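Local atomic coordinates of S-M checkpoint control protein RAD4 (Schizosaccharomyces pombe, PDB entry 4BMD), a protein that is essential for DNA replication and for the checkpoint that couples S phase to mitosis, and binds both phosphorylated sites of a crb2 dimer. Residues Asn73-Glu78 / Lys126-Ile131; Leu81-Ile86 / Lys118-Ser123. All blocks are in the same frame, centred on the assembly; numbering follows the deposited sequence.

Contact 1 (Asn73-Glu78 / Lys126-Ile131); sequences NEWWIE and KKALTI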
loop_
_atom_site.group_PDB
_atom_site.type_symbol
_atom_site.label_atom_id
_atom_site.label_comp_id
_atom_site.label_asym_id
_atom_site.label_seq_id
_atom_site.Cartn_x
_atom_site.Cartn_y
_atom_site.Cartn_z
ATOM N N ASN A 73 1.065 1.087 -9.489
ATOM C CA ASN A 73 2.431 1.213 -8.989
ATOM C C ASN A 73 3.165 -0.123 -9.043
ATOM O O ASN A 73 2.576 -1.140 -9.408
ATOM C CB ASN A 73 2.482 1.842 -7.587
ATOM C CG ASN A 73 1.734 1.034 -6.541
ATOM O OD1 ASN A 73 1.668 -0.194 -6.603
ATOM N ND2 ASN A 73 1.167 1.730 -5.562
ATOM N N GLU A 74 4.445 -0.125 -8.679
ATOM C CA GLU A 74 5.254 -1.338 -8.786
ATOM C C GLU A 74 4.780 -2.439 -7.838
ATOM O O GLU A 74 5.074 -3.615 -8.050
ATOM C CB GLU A 74 6.741 -1.041 -8.560
ATOM C CG GLU A 74 7.136 -0.803 -7.111
ATOM C CD GLU A 74 7.153 0.667 -6.741
ATOM O OE1 GLU A 74 6.286 1.420 -7.232
ATOM O OE2 GLU A 74 8.042 1.068 -5.962
ATOM N N TRP A 75 4.042 -2.057 -6.801
ATOM C CA TRP A 75 3.520 -3.028 -5.844
ATOM C C TRP A 75 2.452 -3.914 -6.480
ATOM O O TRP A 75 2.184 -5.017 -6.003
ATOM C CB TRP A 75 2.975 -2.325 -4.598
ATOM C CG TRP A 75 4.051 -1.758 -3.720
ATOM C CD1 TRP A 75 5.396 -1.963 -3.836
ATOM C CD2 TRP A 75 3.874 -0.891 -2.592
ATOM N NE1 TRP A 75 6.066 -1.279 -2.851
ATOM C CE2 TRP A 75 5.155 -0.613 -2.074
ATOM C CE3 TRP A 75 2.757 -0.323 -1.971
ATOM C CZ2 TRP A 75 5.350 0.208 -0.965
ATOM C CZ3 TRP A 75 2.953 0.492 -0.871
ATOM C CH2 TRP A 75 4.239 0.749 -0.379
ATOM N N TRP A 76 1.850 -3.425 -7.560
ATOM C CA TRP A 76 0.897 -4.214 -8.332
ATOM C C TRP A 76 1.616 -5.389 -8.983
ATOM O O TRP A 76 1.081 -6.496 -9.058
ATOM C CB TRP A 76 0.227 -3.344 -9.397
ATOM C CG TRP A 76 -0.697 -4.089 -10.318
ATOM C CD1 TRP A 76 -2.044 -4.254 -10.171
ATOM C CD2 TRP A 76 -0.341 -4.761 -11.533
ATOM N NE1 TRP A 76 -2.548 -4.989 -11.215
ATOM C CE2 TRP A 76 -1.523 -5.314 -12.065
ATOM C CE3 TRP A 76 0.863 -4.951 -12.221
ATOM C CZ2 TRP A 76 -1.537 -6.043 -13.253
ATOM C CZ3 TRP A 76 0.846 -5.676 -13.399
ATOM C CH2 TRP A 76 -0.346 -6.213 -13.904
ATOM N N ILE A 77 2.834 -5.137 -9.454
ATOM C CA ILE A 77 3.661 -6.178 -10.050
ATOM C C ILE A 77 4.034 -7.218 -9.002
ATOM O O ILE A 77 3.946 -8.421 -9.248
ATOM C CB ILE A 77 4.951 -5.591 -10.653
ATOM C CG1 ILE A 77 4.617 -4.509 -11.681
ATOM C CG2 ILE A 77 5.797 -6.690 -11.279
ATOM C CD1 ILE A 77 5.835 -3.813 -12.250
ATOM N N GLU A 78 4.445 -6.742 -7.830
ATOM C CA GLU A 78 4.835 -7.618 -6.732
ATOM C C GLU A 78 3.668 -8.483 -6.266
ATOM O O GLU A 78 3.849 -9.656 -5.937
ATOM C CB GLU A 78 5.382 -6.798 -5.564
ATOM C CG GLU A 78 6.577 -5.930 -5.924
ATOM C CD GLU A 78 7.071 -5.102 -4.754
ATOM O OE1 GLU A 78 6.562 -5.294 -3.629
ATOM O OE2 GLU A 78 7.967 -4.255 -4.960
ATOM N N LYS A 126 3.322 -1.481 5.882
ATOM C CA LYS A 126 4.367 -0.839 6.672
ATOM C C LYS A 126 5.026 0.283 5.880
ATOM O O LYS A 126 5.190 1.397 6.380
ATOM C CB LYS A 126 5.431 -1.853 7.096
ATOM C CG LYS A 126 4.966 -2.870 8.122
ATOM C CD LYS A 126 6.108 -3.792 8.524
ATOM C CE LYS A 126 5.672 -4.786 9.589
ATOM N NZ LYS A 126 6.775 -5.710 9.975
ATOM N N LYS A 127 5.396 -0.020 4.639
ATOM C CA LYS A 127 6.058 0.949 3.774
ATOM C C LYS A 127 5.133 2.114 3.448
ATOM O O LYS A 127 5.567 3.265 3.388
ATOM C CB LYS A 127 6.537 0.274 2.490
ATOM C CG LYS A 127 7.559 -0.827 2.725
ATOM C CD LYS A 127 7.909 -1.559 1.438
ATOM C CE LYS A 127 8.969 -2.621 1.688
ATOM N NZ LYS A 127 9.266 -3.416 0.466
ATOM N N ALA A 128 3.856 1.807 3.242
ATOM C CA ALA A 128 2.861 2.831 2.952
ATOM C C ALA A 128 2.731 3.803 4.119
ATOM O O ALA A 128 2.785 5.016 3.934
ATOM C CB ALA A 128 1.519 2.194 2.637
ATOM N N LEU A 129 2.569 3.261 5.322
ATOM C CA LEU A 129 2.421 4.084 6.519
ATOM C C LEU A 129 3.687 4.875 6.830
ATOM O O LEU A 129 3.622 5.963 7.403
ATOM C CB LEU A 129 2.031 3.218 7.719
ATOM C CG LEU A 129 0.581 2.733 7.748
ATOM C CD1 LEU A 129 0.381 1.686 8.831
ATOM C CD2 LEU A 129 -0.358 3.909 7.959
ATOM N N THR A 130 4.836 4.327 6.449
ATOM C CA THR A 130 6.114 4.982 6.707
ATOM C C THR A 130 6.292 6.234 5.851
ATOM O O THR A 130 6.622 7.301 6.367
ATOM C CB THR A 130 7.302 4.023 6.487
ATOM O OG1 THR A 130 7.169 2.890 7.356
ATOM C CG2 THR A 130 8.616 4.724 6.787
ATOM N N ILE A 131 6.068 6.107 4.545
ATOM C CA ILE A 131 6.208 7.251 3.645
ATOM C C ILE A 131 5.121 8.295 3.888
ATOM O O ILE A 131 5.290 9.466 3.553
ATOM C CB ILE A 131 6.203 6.835 2.156
ATOM C CG1 ILE A 131 4.906 6.109 1.800
ATOM C CG2 ILE A 131 7.408 5.967 1.836
ATOM C CD1 ILE A 131 4.822 5.694 0.350
HETATM O O HOH W 1 9.290 -1.090 -1.898
#
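Trp75 reaches from one BRCT domain of a tandem pair to the other, bringing the six-membered end of its indole against Lys127 and Ala128. Its helix, 74-82, follows the last strand of the four-stranded parallel sheet in BRCT 3. The opposing helix, 119-131, lies in BRCT 4, where it links the parallel strands 111-115 and 135-137. The nearest CA atoms, those of Trp75 and Ala128, are still 10.6 Å apart, so the ring must span the gap between the helices. Trp75 CB points toward helix 119-131, and CG lies anti to the carbonyl carbon (chi1 -72°), which carries the indole on in that direction.

The close packing is at the far end of the indole. Trp75 CH2 meets the backbone N of Ala128 at 3.8 Å, with that nitrogen near the ring plane at the edge, and Trp75 CZ3 lies 4.2 Å from Ala128 CB. Lys127 CB, 3.7 Å from Trp75 CZ2, comes in obliquely to the ring. The indole also stacks with the rings of His57 and His124, and His124 in turn is hydrogen-bonded to Glu78. At the start of helix 74-82, Asn73 serves as N-cap, its OD1 accepting weak bonds from the backbone N atoms of Trp75 and Trp76.

The exposed Lys127 forms the loose side. Its extended chain runs on past the indole, with Lys127 CD 3.9 Å from Trp75 CZ2. The ammonium does not meet Glu78 directly: Lys127 NZ stays 5.3 Å from Glu78 OE1, a separation at which the opposite charges could still attract weakly. A water lies between NZ and the indole nitrogen. It accepts a weak bond from Lys127 NZ at 3.3 Å and another from Trp75 NE1 at 3.4 Å, the water oxygen lying in the plane of the ring.

Contact 2 (Leu81-Ile86 / Lys118-Ser123); sequences LYYKKI and KGEELS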
loop_
_atom_site.group_PDB
_atom_site.type_symbol
_atom_site.label_atom_id
_atom_site.label_comp_id
_atom_site.label_asym_id
_atom_site.label_seq_id
_atom_site.Cartn_x
_atom_site.Cartn_y
_atom_site.Cartn_z
ATOM N N LEU A 81 3.036 -11.350 -8.719
ATOM C CA LEU A 81 3.999 -12.438 -8.600
ATOM C C LEU A 81 3.771 -13.249 -7.328
ATOM O O LEU A 81 3.996 -14.460 -7.306
ATOM C CB LEU A 81 5.427 -11.890 -8.616
ATOM C CG LEU A 81 5.831 -11.056 -9.831
ATOM C CD1 LEU A 81 7.269 -10.591 -9.691
ATOM C CD2 LEU A 81 5.640 -11.842 -11.120
ATOM N N TYR A 82 3.327 -12.574 -6.273
ATOM C CA TYR A 82 3.111 -13.212 -4.978
ATOM C C TYR A 82 1.998 -14.251 -5.047
ATOM O O TYR A 82 2.117 -15.339 -4.483
ATOM C CB TYR A 82 2.784 -12.159 -3.916
ATOM C CG TYR A 82 2.783 -12.685 -2.495
ATOM C CD1 TYR A 82 3.941 -12.667 -1.728
ATOM C CD2 TYR A 82 1.623 -13.191 -1.919
ATOM C CE1 TYR A 82 3.947 -13.142 -0.430
ATOM C CE2 TYR A 82 1.619 -13.667 -0.622
ATOM C CZ TYR A 82 2.783 -13.641 0.118
ATOM O OH TYR A 82 2.785 -14.115 1.411
ATOM N N TYR A 83 0.917 -13.914 -5.742
ATOM C CA TYR A 83 -0.225 -14.813 -5.864
ATOM C C TYR A 83 -0.271 -15.481 -7.236
ATOM O O TYR A 83 -1.194 -16.239 -7.536
ATOM C CB TYR A 83 -1.530 -14.064 -5.588
ATOM C CG TYR A 83 -1.581 -13.418 -4.221
ATOM C CD1 TYR A 83 -1.986 -14.139 -3.106
ATOM C CD2 TYR A 83 -1.219 -12.089 -4.047
ATOM C CE1 TYR A 83 -2.033 -13.553 -1.854
ATOM C CE2 TYR A 83 -1.263 -11.494 -2.801
ATOM C CZ TYR A 83 -1.670 -12.231 -1.708
ATOM O OH TYR A 83 -1.715 -11.641 -0.466
ATOM N N LYS A 84 0.734 -15.187 -8.058
ATOM C CA LYS A 84 0.888 -15.801 -9.378
ATOM C C LYS A 84 -0.337 -15.658 -10.282
ATOM O O LYS A 84 -0.754 -16.616 -10.933
ATOM C CB LYS A 84 1.298 -17.273 -9.247
ATOM C CG LYS A 84 2.710 -17.471 -8.714
ATOM C CD LYS A 84 3.047 -18.946 -8.557
ATOM C CE LYS A 84 2.213 -19.592 -7.464
ATOM N NZ LYS A 84 2.477 -18.981 -6.130
ATOM N N LYS A 85 -0.906 -14.456 -10.317
ATOM C CA LYS A 85 -2.010 -14.153 -11.223
ATOM C C LYS A 85 -2.132 -12.649 -11.447
ATOM O O LYS A 85 -1.488 -11.857 -10.760
ATOM C CB LYS A 85 -3.331 -14.728 -10.702
ATOM C CG LYS A 85 -3.876 -14.043 -9.461
ATOM C CD LYS A 85 -5.240 -14.610 -9.094
ATOM C CE LYS A 85 -5.839 -13.898 -7.893
ATOM N NZ LYS A 85 -7.186 -14.430 -7.546
ATOM N N ILE A 86 -2.959 -12.259 -12.410
ATOM C CA ILE A 86 -3.117 -10.851 -12.758
ATOM C C ILE A 86 -4.362 -10.240 -12.121
ATOM O O ILE A 86 -5.489 -10.597 -12.464
ATOM C CB ILE A 86 -3.169 -10.649 -14.284
ATOM C CG1 ILE A 86 -1.872 -11.148 -14.927
ATOM C CG2 ILE A 86 -3.406 -9.186 -14.622
ATOM C CD1 ILE A 86 -1.837 -10.998 -16.431
ATOM N N LYS A 118 -0.684 -10.211 7.068
ATOM C CA LYS A 118 0.351 -11.199 6.779
ATOM C C LYS A 118 0.966 -11.010 5.396
ATOM O O LYS A 118 0.369 -10.387 4.518
ATOM C CB LYS A 118 -0.212 -12.620 6.897
ATOM C CG LYS A 118 -0.625 -13.017 8.304
ATOM C CD LYS A 118 -1.081 -14.466 8.361
ATOM C CE LYS A 118 -1.444 -14.872 9.783
ATOM N NZ LYS A 118 -1.861 -16.300 9.864
ATOM N N GLY A 119 2.169 -11.550 5.220
ATOM C CA GLY A 119 2.812 -11.619 3.921
ATOM C C GLY A 119 3.094 -10.291 3.247
ATOM O O GLY A 119 3.623 -9.366 3.863
ATOM N N GLU A 120 2.734 -10.205 1.970
ATOM C CA GLU A 120 3.020 -9.026 1.162
ATOM C C GLU A 120 2.182 -7.819 1.571
ATOM O O GLU A 120 2.629 -6.678 1.451
ATOM C CB GLU A 120 2.822 -9.335 -0.327
ATOM C CG GLU A 120 1.445 -9.884 -0.690
ATOM C CD GLU A 120 0.413 -8.796 -0.925
ATOM O OE1 GLU A 120 0.811 -7.651 -1.230
ATOM O OE2 GLU A 120 -0.797 -9.085 -0.809
ATOM N N GLU A 121 0.967 -8.074 2.049
ATOM C CA GLU A 121 0.075 -6.992 2.445
ATOM C C GLU A 121 0.639 -6.255 3.653
ATOM O O GLU A 121 0.602 -5.027 3.711
ATOM C CB GLU A 121 -1.330 -7.515 2.751
ATOM C CG GLU A 121 -2.353 -6.407 2.963
ATOM C CD GLU A 121 -3.733 -6.934 3.298
ATOM O OE1 GLU A 121 -3.835 -8.088 3.766
ATOM O OE2 GLU A 121 -4.717 -6.192 3.091
ATOM N N LEU A 122 1.168 -7.015 4.608
ATOM C CA LEU A 122 1.794 -6.440 5.793
ATOM C C LEU A 122 3.013 -5.609 5.415
ATOM O O LEU A 122 3.197 -4.499 5.914
ATOM C CB LEU A 122 2.204 -7.543 6.770
ATOM C CG LEU A 122 3.066 -7.106 7.957
ATOM C CD1 LEU A 122 2.337 -6.082 8.814
ATOM C CD2 LEU A 122 3.477 -8.309 8.788
ATOM N N SER A 123 3.839 -6.156 4.529
ATOM C CA SER A 123 5.057 -5.487 4.090
ATOM C C SER A 123 4.754 -4.171 3.379
ATOM O O SER A 123 5.382 -3.149 3.655
ATOM C CB SER A 123 5.868 -6.404 3.173
ATOM O OG SER A 123 7.073 -5.779 2.766
HETATM O O HOH W 2 -0.319 -11.263 1.768
#
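Glu120 lies across the ring of Tyr82 and turns its carboxylate to the hydroxyl of Tyr83. Glu120 CB, the first atom over Tyr82, is 3.8 Å from Tyr82 CD1. Glu120 CG comes lower and nearer the middle, 3.6 Å from the centroid of the Tyr82 ring and only 14° off its normal, the geometry of a CH-pi contact over the face. A bend at chi2 (85°) then carries CD off Tyr82 and toward Tyr83. At the tip, Glu120 OE2 accepts a 2.7 Å hydrogen bond from Tyr83 OH through its anti lone pair, the one directed away from the other carboxylate oxygen. The carboxylate and the Tyr83 ring are nearly perpendicular, 83° apart, yet OE2 sits at the ring edge in the plane of that ring. The same oxygen pairs with Arg79 NH1 in a salt bridge, which would help stabilise its negative charge.

This contact joins two BRCT domains: the end of helix 74-82 in BRCT 3 faces the beginning of helix 119-131 in BRCT 4. The tyrosines are consecutive residues, and they also pack on each other, Tyr82 CD2 lying over the centre of one face of the Tyr83 ring. Tyr82 OH approaches Gly119 CA to 3.5 Å, an approach eased by the absence of a side chain. Between Tyr83 and the first turn of helix 119-131 a water donates to Tyr83 OH at 2.7 Å and to Lys118 O at 3.0 Å, and accepts a weak bond from Glu120 N at 3.2 Å.

Contacts 1 and 2 are successive parts of one BRCT 3-BRCT 4 interface, both made by helices 74-82 and 119-131, with their centres about 11 Å apart. Along the chain, contact 2 is nested within the loop that contact 1 closes. The helices come closer toward contact 2, where the CA atoms of Tyr82 and Glu120 are 7.4 Å apart, about 3 Å less than the nearest CA pair of contact 1. Contact 1 lies about 4 Å from the chain centre, contact 2 about 11 Å, measured between centres. They touch on the BRCT 3 side, where Trp76 CZ2 packs 3.9 Å from Ile86 CG2. Crb2 binding belongs to BRCT 1 and 2, which this fragment lacks.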